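PDB 2FUP: hypothetical protein PA3352 from Pseudomonas aeruginosa, which is a putative flagella synthesis protein of the FlgN family, whose members probably serve as export chaperones for flagellar hook-associated proteins. Local coordinates for residues 75-79 / 91-96; 3-9 / 85-91; 26-30 / 108-112; 19-23 / 101-105. Residue numbers count along the deposited sequence, not the author numbering.

How the interactions relate
Three of the four contacts, interactions 2, 4 and 3 in that order, run along one helix pair, 7-34 against 88-114, from the start of both helices toward their far ends. The centres of 2 and 4 lie about 23 Å apart, those of 4 and 3 about 10 Å. Interaction 1 instead docks the short helix 75-82 onto 88-114; it shares Leu91 with interaction 2, about 10 Å away between centres, and its centre is about 27 Å from that of interaction 3. Along the chain, 75-79 and 91-96 both fall between the paired segments of interactions 3 and 4. Helix 88-114 thus takes part in every contact, a common spine of this all-helical bundle.

Interaction 1: residues 75-79 / 91-96; sequences REGLA and LLARGD
This is an antiparallel helix-helix contact near one end of the FlgN-family helical bundle, where the short helix 75-82 packs against the early turns of helix 88-114, with 11 residues between the two segments. Both segments are regular alpha-helix. Their axes approach to 10.3 Å with 158° between their N-to-C directions, and the closest CA pair is Ala79 and Leu92, 6.7 Å apart; about 330 Å² is buried in all.

The apolar part centres on Leu78 and Leu92. Leu78 (chi1 t, chi2 p) points toward 91-96 and brings CG to 4.0 Å from Leu92 CD2, with its CD1 4.4 Å from Leu91 CB. Leu92 (m, t) also fills the space beside Ala79, whose CB is 4.0 Å from Leu92 CD2. At Gly95 the lack of a side chain leaves room for Leu78: an ideal CB there would sit just 3.0 Å from Leu78 CD2. Beyond this contact, Leu78 reaches Leu8 and Phe12 of helix 7-34, so it joins three helices.

An ion pair closes the exposed edge. Arg75, extended with chi1 to chi3 all t, lays one guanidinium face over Leu92 CD2 and meets the carboxylate of Asp96 side-on: Arg75 NE donates to Asp96 OD1 at 2.8 Å, and Arg75 NH2 to Asp96 OD2 at 2.9 Å.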
# COMPACT_ATOMS: atom_id res chain seq x y z
N ARG A 75 7.83 -4.54 11.87
CA ARG A 75 9.02 -5.00 11.19
C ARG A 75 9.79 -6.06 12.02
O ARG A 75 10.35 -6.99 11.47
CB ARG A 75 9.92 -3.82 10.81
CG ARG A 75 10.88 -4.22 9.75
CD ARG A 75 11.96 -3.15 9.47
NE ARG A 75 12.85 -3.54 8.35
CZ ARG A 75 13.89 -4.35 8.43
NH1 ARG A 75 14.31 -4.82 9.59
NH2 ARG A 75 14.53 -4.67 7.28
N GLU A 76 9.78 -5.93 13.32
CA GLU A 76 10.42 -6.94 14.11
C GLU A 76 9.73 -8.32 13.98
O GLU A 76 10.41 -9.33 13.97
CB GLU A 76 10.42 -6.57 15.60
CG GLU A 76 11.37 -5.46 15.93
CD GLU A 76 12.82 -5.86 15.86
OE1 GLU A 76 13.22 -6.82 16.53
OE2 GLU A 76 13.58 -5.22 15.12
N GLY A 77 8.39 -8.33 13.92
CA GLY A 77 7.65 -9.56 13.69
C GLY A 77 7.93 -10.15 12.32
O GLY A 77 8.19 -11.37 12.17
N LEU A 78 7.91 -9.28 11.30
CA LEU A 78 8.27 -9.76 9.95
C LEU A 78 9.67 -10.35 9.98
O LEU A 78 9.90 -11.37 9.32
CB LEU A 78 8.20 -8.61 8.94
CG LEU A 78 8.46 -8.92 7.50
CD1 LEU A 78 7.48 -10.03 6.97
CD2 LEU A 78 8.37 -7.70 6.64
N ALA A 79 10.60 -9.66 10.62
CA ALA A 79 11.97 -10.20 10.68
C ALA A 79 12.07 -11.53 11.35
O ALA A 79 12.85 -12.44 10.94
CB ALA A 79 12.88 -9.20 11.33
N LEU A 91 11.51 -10.71 1.64
CA LEU A 91 10.38 -10.24 2.44
C LEU A 91 10.66 -8.88 3.09
O LEU A 91 9.82 -7.98 3.08
CB LEU A 91 9.95 -11.26 3.51
CG LEU A 91 9.30 -12.57 3.10
CD1 LEU A 91 9.16 -13.53 4.20
CD2 LEU A 91 7.94 -12.27 2.50
N LEU A 92 11.80 -8.83 3.76
CA LEU A 92 12.16 -7.60 4.49
C LEU A 92 12.34 -6.41 3.51
O LEU A 92 11.83 -5.31 3.78
CB LEU A 92 13.39 -7.81 5.39
CG LEU A 92 13.05 -8.58 6.65
CD1 LEU A 92 14.42 -8.97 7.19
CD2 LEU A 92 12.26 -7.79 7.64
N ALA A 93 13.05 -6.60 2.40
CA ALA A 93 13.29 -5.56 1.44
C ALA A 93 11.95 -5.06 0.88
O ALA A 93 11.71 -3.85 0.69
CB ALA A 93 14.14 -6.07 0.34
N ARG A 94 11.07 -6.00 0.51
CA ARG A 94 9.76 -5.60 -0.04
C ARG A 94 8.89 -4.93 1.02
O ARG A 94 8.19 -3.98 0.72
CB ARG A 94 9.06 -6.82 -0.69
CG ARG A 94 9.83 -7.44 -1.81
CD ARG A 94 9.96 -6.62 -3.09
NE ARG A 94 10.82 -5.49 -2.98
CZ ARG A 94 12.15 -5.44 -3.11
NH1 ARG A 94 12.91 -6.50 -3.27
NH2 ARG A 94 12.74 -4.27 -3.01
N GLY A 95 8.89 -5.43 2.25
CA GLY A 95 8.13 -4.79 3.29
C GLY A 95 8.58 -3.35 3.45
O GLY A 95 7.78 -2.44 3.65
N ASP A 96 9.89 -3.09 3.42
CA ASP A 96 10.41 -1.74 3.63
C ASP A 96 10.07 -0.82 2.44
O ASP A 96 9.80 0.36 2.61
CB ASP A 96 11.94 -1.78 3.82
CG ASP A 96 12.37 -2.48 5.09
OD1 ASP A 96 11.55 -2.54 6.07
OD2 ASP A 96 13.55 -2.92 5.16

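Interaction 2: residues 3-9 / 85-91; sequences PDSPTLL and RADGAEL
Leu9, Arg85 and Leu91 bury the most surface where the N-terminal lead-in to helix 7-34 meets the turn opening helix 88-114; the total is about 400 Å². The closest CA pairs are Asp4 with Arg85 at 6.6 Å and Leu9 with Leu91 at 5.8 Å.

Arg85 lies at the first position of a type I beta turn, Arg85 to Gly88, closed by Gly88 N to Arg85 O at 3.0 Å. Its side chain (m, t, p, chi4 near 90°) folds back onto Asp87 in a two-pronged salt bridge, Arg85 NE to Asp87 OD1 at 2.8 Å and Arg85 NH2 to Asp87 OD2 at 3.0 Å. Arg85 NH2 also makes a weak hydrogen bond to Ser5 O at 2.9 Å, while Pro3 O lies over one guanidinium face. Water 1 links Ser5 O, Leu9 N and Asp87 OD2; water 2 joins Ser5 N to Arg85 NH1. Ser5 OG (chi1 t) caps the incoming helix by accepting from Thr7 N at 3.3 Å.

Leu9 (t, p) points toward 85-91, its CB 3.8 Å from Leu91 CD2 and its CD1 4.1 Å from Glu90 CB. Leu91 (m, t) also meets Leu8, with Leu91 CD2 3.9 Å from Leu8 CG. Behind this leucine cluster, Tyr81 of helix 75-82 touches both Leu8 and Leu91, and Ile65 and Arg62 of helix 39-68 pack on Leu8, tying the two helix starts to helices 75-82 and 39-68.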
# COMPACT_ATOMS: atom_id res chain seq x y z
N PRO A 3 9.50 -24.04 6.10
CA PRO A 3 8.51 -23.07 5.57
C PRO A 3 9.00 -22.33 4.33
O PRO A 3 10.05 -21.68 4.42
CB PRO A 3 8.32 -22.08 6.73
CG PRO A 3 8.61 -22.92 7.97
CD PRO A 3 9.74 -23.86 7.54
N ASP A 4 8.30 -22.51 3.19
CA ASP A 4 8.61 -21.77 1.96
C ASP A 4 7.39 -21.43 1.09
O ASP A 4 7.50 -21.35 -0.13
CB ASP A 4 9.66 -22.46 1.11
CG ASP A 4 9.19 -23.78 0.59
OD1 ASP A 4 8.06 -24.22 1.00
OD2 ASP A 4 9.97 -24.38 -0.21
N SER A 5 6.23 -21.22 1.70
CA SER A 5 5.09 -20.76 0.95
C SER A 5 5.30 -19.38 0.37
O SER A 5 5.77 -18.48 1.07
CB SER A 5 3.90 -20.69 1.89
OG SER A 5 2.82 -20.14 1.17
N PRO A 6 4.91 -19.21 -0.90
CA PRO A 6 5.10 -17.93 -1.56
C PRO A 6 4.09 -16.87 -1.17
O PRO A 6 4.23 -15.71 -1.64
CB PRO A 6 4.94 -18.31 -3.02
CG PRO A 6 4.03 -19.48 -2.98
CD PRO A 6 4.46 -20.24 -1.84
N THR A 7 3.12 -17.21 -0.31
CA THR A 7 1.99 -16.26 -0.16
C THR A 7 2.35 -14.89 0.32
O THR A 7 1.93 -13.89 -0.23
CB THR A 7 0.93 -16.85 0.73
OG1 THR A 7 0.63 -18.17 0.28
CG2 THR A 7 -0.32 -16.03 0.75
N LEU A 8 3.13 -14.78 1.39
CA LEU A 8 3.44 -13.49 1.94
C LEU A 8 4.22 -12.64 0.95
O LEU A 8 3.92 -11.42 0.78
CB LEU A 8 4.18 -13.55 3.27
CG LEU A 8 4.33 -12.28 4.06
CD1 LEU A 8 2.99 -11.70 4.41
CD2 LEU A 8 5.08 -12.48 5.35
N LEU A 9 5.22 -13.24 0.32
CA LEU A 9 5.99 -12.49 -0.63
C LEU A 9 5.13 -12.05 -1.81
O LEU A 9 5.29 -10.93 -2.30
CB LEU A 9 7.21 -13.29 -1.07
CG LEU A 9 8.21 -12.54 -1.99
CD1 LEU A 9 8.81 -11.31 -1.34
CD2 LEU A 9 9.36 -13.55 -2.32
N ARG A 85 13.87 -18.23 6.62
CA ARG A 85 13.30 -18.48 5.30
C ARG A 85 14.27 -18.04 4.21
O ARG A 85 14.91 -16.99 4.31
CB ARG A 85 12.02 -17.65 5.11
CG ARG A 85 10.91 -17.95 6.08
CD ARG A 85 9.71 -17.06 5.83
NE ARG A 85 9.18 -17.29 4.48
CZ ARG A 85 8.26 -18.17 4.13
NH1 ARG A 85 7.61 -18.90 5.03
NH2 ARG A 85 8.00 -18.31 2.85
N ALA A 86 14.34 -18.86 3.16
CA ALA A 86 15.15 -18.53 2.01
C ALA A 86 14.69 -17.23 1.38
O ALA A 86 15.54 -16.51 0.86
CB ALA A 86 15.10 -19.67 0.98
N ASP A 87 13.40 -16.90 1.47
CA ASP A 87 12.87 -15.72 0.86
C ASP A 87 12.90 -14.54 1.86
O ASP A 87 12.37 -13.48 1.58
CB ASP A 87 11.46 -15.88 0.28
CG ASP A 87 10.37 -16.05 1.33
OD1 ASP A 87 10.69 -15.94 2.53
OD2 ASP A 87 9.17 -16.31 0.91
N GLY A 88 13.55 -14.71 3.01
CA GLY A 88 13.44 -13.75 4.10
C GLY A 88 14.00 -12.37 3.77
O GLY A 88 13.40 -11.34 4.15
N ALA A 89 15.15 -12.35 3.12
CA ALA A 89 15.73 -11.03 2.81
C ALA A 89 14.84 -10.28 1.84
O ALA A 89 14.65 -9.05 1.95
CB ALA A 89 17.12 -11.19 2.25
N GLU A 90 14.24 -11.00 0.88
CA GLU A 90 13.33 -10.37 -0.02
C GLU A 90 12.09 -9.91 0.72
O GLU A 90 11.55 -8.83 0.39
CB GLU A 90 12.87 -11.35 -1.12
CG GLU A 90 13.79 -11.40 -2.24
CD GLU A 90 13.72 -10.13 -3.02
OE1 GLU A 90 12.64 -9.55 -3.24
OE2 GLU A 90 14.77 -9.71 -3.37
N LEU A 91 11.51 -10.71 1.64
CA LEU A 91 10.38 -10.24 2.44
C LEU A 91 10.66 -8.88 3.09
O LEU A 91 9.82 -7.98 3.08
CB LEU A 91 9.95 -11.26 3.51
CG LEU A 91 9.30 -12.57 3.10
CD1 LEU A 91 9.16 -13.53 4.20
CD2 LEU A 91 7.94 -12.27 2.50
O HOH W 1 6.48 -15.67 1.26
O HOH W 2 5.57 -20.94 4.74

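Interaction 3: residues 26-30 / 108-112; sequences VDEEF and ANLRN
Segments 26-30 of helix 7-34 and 108-112 of helix 88-114, both regular alpha-helix, are parallel neighbours at the end of the FlgN-family helical bundle far from interaction 2. Their axes are 9.6 Å apart at closest and cross at 22°; Val26 and Asn109 (CA atoms 6.3 Å apart) and Phe30 and Asn112 (5.9 Å) set the register.

Val26 (chi1 t) is a knob in a hole made by Ala108, Asn109, Arg111 and Asn112, with Val26 CG1 3.6 Å from Ala108 CB. One turn on, Asn112 (chi1 m) reaches across: its ND2 donates to Val26 O at 3.0 Å and to Glu29 OE2 at 2.9 Å. Asn112 OD1 accepts from Arg111 NH2 at 3.1 Å, orienting the guanidinium. That group lies flat on the Phe30 ring (chi1 t), planes at 11°, a cation-pi stack with Arg111 CZ 3.8 Å from the ring centroid. Water 3 bridges Arg111 NH2 and Asp27 OD1. Glu29 OE1 forms a salt bridge with Lys48 of helix 39-68.

Unlike a purely greasy helix seam, this one is largely polar: the Asn112 amide spends both donor hydrogens on specific acceptors across the interface, consistent with a defined register.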
# COMPACT_ATOMS: atom_id res chain seq x y z
N VAL A 26 -2.41 9.50 -7.86
CA VAL A 26 -2.42 10.71 -7.03
C VAL A 26 -1.64 11.88 -7.66
O VAL A 26 -2.05 13.06 -7.63
CB VAL A 26 -1.90 10.43 -5.60
CG1 VAL A 26 -1.83 11.73 -4.78
CG2 VAL A 26 -2.80 9.48 -4.94
N ASP A 27 -0.54 11.57 -8.32
CA ASP A 27 0.22 12.59 -9.03
C ASP A 27 -0.59 13.08 -10.25
O ASP A 27 -0.60 14.28 -10.61
CB ASP A 27 1.51 12.00 -9.57
CG ASP A 27 2.35 13.02 -10.33
OD1 ASP A 27 2.70 14.02 -9.68
OD2 ASP A 27 2.69 12.79 -11.53
N GLU A 28 -1.29 12.15 -10.93
CA GLU A 28 -2.09 12.52 -12.08
C GLU A 28 -3.21 13.50 -11.60
O GLU A 28 -3.58 14.47 -12.27
CB GLU A 28 -2.65 11.25 -12.74
CG GLU A 28 -3.42 11.54 -13.97
CD GLU A 28 -3.69 10.31 -14.84
OE1 GLU A 28 -3.08 9.26 -14.51
OE2 GLU A 28 -4.52 10.36 -15.79
N GLU A 29 -3.79 13.16 -10.45
CA GLU A 29 -4.79 14.04 -9.86
C GLU A 29 -4.25 15.45 -9.48
O GLU A 29 -4.89 16.44 -9.72
CB GLU A 29 -5.41 13.32 -8.66
CG GLU A 29 -6.46 14.10 -7.91
CD GLU A 29 -6.90 13.31 -6.68
OE1 GLU A 29 -7.70 12.35 -6.82
OE2 GLU A 29 -6.39 13.60 -5.59
N PHE A 30 -3.06 15.50 -8.93
CA PHE A 30 -2.36 16.77 -8.67
C PHE A 30 -2.27 17.58 -9.95
O PHE A 30 -2.60 18.80 -9.98
CB PHE A 30 -0.98 16.47 -8.08
CG PHE A 30 -0.16 17.65 -7.87
CD1 PHE A 30 -0.56 18.61 -6.98
CD2 PHE A 30 1.04 17.77 -8.55
CE1 PHE A 30 0.24 19.74 -6.77
CE2 PHE A 30 1.84 18.90 -8.37
CZ PHE A 30 1.44 19.88 -7.50
N ALA A 108 1.28 12.55 -0.60
CA ALA A 108 0.88 13.15 -1.86
C ALA A 108 -0.62 13.39 -1.82
O ALA A 108 -1.12 14.39 -2.38
CB ALA A 108 1.23 12.21 -3.02
N ASN A 109 -1.34 12.51 -1.20
CA ASN A 109 -2.77 12.71 -1.09
C ASN A 109 -3.11 13.86 -0.18
O ASN A 109 -3.98 14.70 -0.49
CB ASN A 109 -3.42 11.44 -0.64
CG ASN A 109 -4.92 11.57 -0.54
OD1 ASN A 109 -5.61 11.68 -1.56
ND2 ASN A 109 -5.44 11.55 0.69
N LEU A 110 -2.37 13.98 0.92
CA LEU A 110 -2.57 15.15 1.77
C LEU A 110 -2.29 16.45 1.03
O LEU A 110 -3.02 17.46 1.18
CB LEU A 110 -1.72 15.04 3.06
CG LEU A 110 -2.24 13.99 4.03
CD1 LEU A 110 -1.19 13.73 5.13
CD2 LEU A 110 -3.58 14.37 4.64
N ARG A 111 -1.24 16.48 0.23
CA ARG A 111 -0.97 17.66 -0.58
C ARG A 111 -2.17 17.99 -1.51
O ARG A 111 -2.56 19.15 -1.63
CB ARG A 111 0.34 17.52 -1.37
CG ARG A 111 0.59 18.63 -2.38
CD ARG A 111 1.42 18.18 -3.52
NE ARG A 111 0.77 17.03 -4.12
CZ ARG A 111 1.36 16.16 -4.93
NH1 ARG A 111 2.62 16.35 -5.31
NH2 ARG A 111 0.67 15.13 -5.37
N ASN A 112 -2.74 16.99 -2.16
CA ASN A 112 -3.92 17.20 -3.02
C ASN A 112 -5.13 17.70 -2.23
O ASN A 112 -5.80 18.65 -2.68
CB ASN A 112 -4.32 15.91 -3.72
CG ASN A 112 -3.32 15.48 -4.79
OD1 ASN A 112 -2.29 16.11 -4.99
ND2 ASN A 112 -3.65 14.43 -5.50
O HOH W 3 2.64 13.74 -6.99

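Interaction 4: residues 19-23 / 101-105; sequences ANQLL and LLERC
Apolar packing makes up most of this contact between 19-23 and 101-105, regular helical segments running in the same direction at 20°, axes 9.3 Å apart at closest. Ala19 lies beside Leu101, CB to CB 3.9 Å, with their CA atoms 6.1 Å apart; one turn later Leu23 and Cys105 come closer still, CA to CA 5.1 Å. Ala19 CB also touches Leu102 CD2 at 4.2 Å. Leu23 (t, p) extends across the groove, its CD2 4.3 Å from Leu101 CD2.

This is the middle of the helical bundle: Leu102 and Cys105 also pack on Leu127 of helix 121-130, and Leu22 on Leu55 of helix 39-68, so both helices cover the same face of the pair.

Sulfur contacts follow. Cys105 (chi1 m) sets SG 3.8 Å from Leu23 CB and 4.0 Å from Leu22 CD2, and 3.5 Å from Ala19 O.

Polar groups meet carbon at the rim, where Leu23 CD2 sits over one face of the Arg104 guanidinium, 3.6 Å from Arg104 CZ, and Asn20 OD1 approaches Leu101 CD2 to 3.4 Å.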
# COMPACT_ATOMS: atom_id res chain seq x y z
N ALA A 19 0.56 0.07 -4.89
CA ALA A 19 0.97 1.32 -4.29
C ALA A 19 1.65 2.21 -5.31
O ALA A 19 1.45 3.40 -5.32
CB ALA A 19 1.87 1.07 -3.11
N ASN A 20 2.48 1.64 -6.18
CA ASN A 20 3.04 2.45 -7.27
C ASN A 20 1.93 3.02 -8.17
O ASN A 20 1.99 4.20 -8.53
CB ASN A 20 3.98 1.60 -8.11
CG ASN A 20 5.39 1.59 -7.57
OD1 ASN A 20 5.97 2.65 -7.33
ND2 ASN A 20 5.97 0.39 -7.45
N GLN A 21 0.95 2.19 -8.51
CA GLN A 21 -0.11 2.68 -9.36
C GLN A 21 -0.89 3.78 -8.63
O GLN A 21 -1.29 4.78 -9.24
CB GLN A 21 -0.98 1.55 -9.89
CG GLN A 21 -0.19 0.77 -10.95
CD GLN A 21 -1.09 -0.03 -11.86
OE1 GLN A 21 -2.09 -0.55 -11.41
NE2 GLN A 21 -0.75 -0.09 -13.15
N LEU A 22 -1.15 3.59 -7.34
CA LEU A 22 -1.88 4.61 -6.55
C LEU A 22 -1.12 5.94 -6.55
O LEU A 22 -1.67 7.00 -6.81
CB LEU A 22 -2.13 4.08 -5.13
CG LEU A 22 -2.95 5.01 -4.25
CD1 LEU A 22 -4.30 5.31 -4.82
CD2 LEU A 22 -3.10 4.41 -2.84
N LEU A 23 0.20 5.85 -6.30
CA LEU A 23 1.01 7.07 -6.26
C LEU A 23 0.91 7.80 -7.60
O LEU A 23 0.84 9.03 -7.65
CB LEU A 23 2.44 6.67 -5.90
CG LEU A 23 3.41 7.80 -5.70
CD1 LEU A 23 2.97 8.76 -4.61
CD2 LEU A 23 4.83 7.22 -5.45
N LEU A 101 6.49 3.44 0.05
CA LEU A 101 5.49 3.82 -0.97
C LEU A 101 4.19 4.24 -0.32
O LEU A 101 3.56 5.19 -0.80
CB LEU A 101 5.24 2.66 -1.91
CG LEU A 101 6.32 2.35 -2.96
CD1 LEU A 101 6.12 1.02 -3.65
CD2 LEU A 101 6.34 3.47 -4.05
N LEU A 102 3.76 3.55 0.72
CA LEU A 102 2.49 3.94 1.38
C LEU A 102 2.61 5.31 2.00
O LEU A 102 1.69 6.15 1.98
CB LEU A 102 2.04 2.90 2.39
CG LEU A 102 1.67 1.55 1.84
CD1 LEU A 102 1.35 0.51 2.95
CD2 LEU A 102 0.50 1.67 0.83
N GLU A 103 3.79 5.62 2.56
CA GLU A 103 3.98 6.91 3.14
C GLU A 103 3.98 7.99 2.03
O GLU A 103 3.40 9.10 2.19
CB GLU A 103 5.31 6.92 3.95
CG GLU A 103 5.75 8.32 4.43
CD GLU A 103 7.08 8.24 5.26
OE1 GLU A 103 6.97 8.00 6.46
OE2 GLU A 103 8.18 8.48 4.70
N ARG A 104 4.64 7.72 0.90
CA ARG A 104 4.62 8.64 -0.21
C ARG A 104 3.19 8.89 -0.69
O ARG A 104 2.83 10.04 -0.99
CB ARG A 104 5.46 8.07 -1.36
CG ARG A 104 6.96 8.10 -1.10
CD ARG A 104 7.75 7.36 -2.17
NE ARG A 104 7.86 8.14 -3.41
CZ ARG A 104 8.25 7.66 -4.60
NH1 ARG A 104 8.53 6.36 -4.76
NH2 ARG A 104 8.33 8.49 -5.65
N CYS A 105 2.40 7.83 -0.82
CA CYS A 105 0.99 8.00 -1.21
C CYS A 105 0.27 8.89 -0.20
O CYS A 105 -0.50 9.79 -0.59
CB CYS A 105 0.28 6.68 -1.28
SG CYS A 105 0.72 5.56 -2.64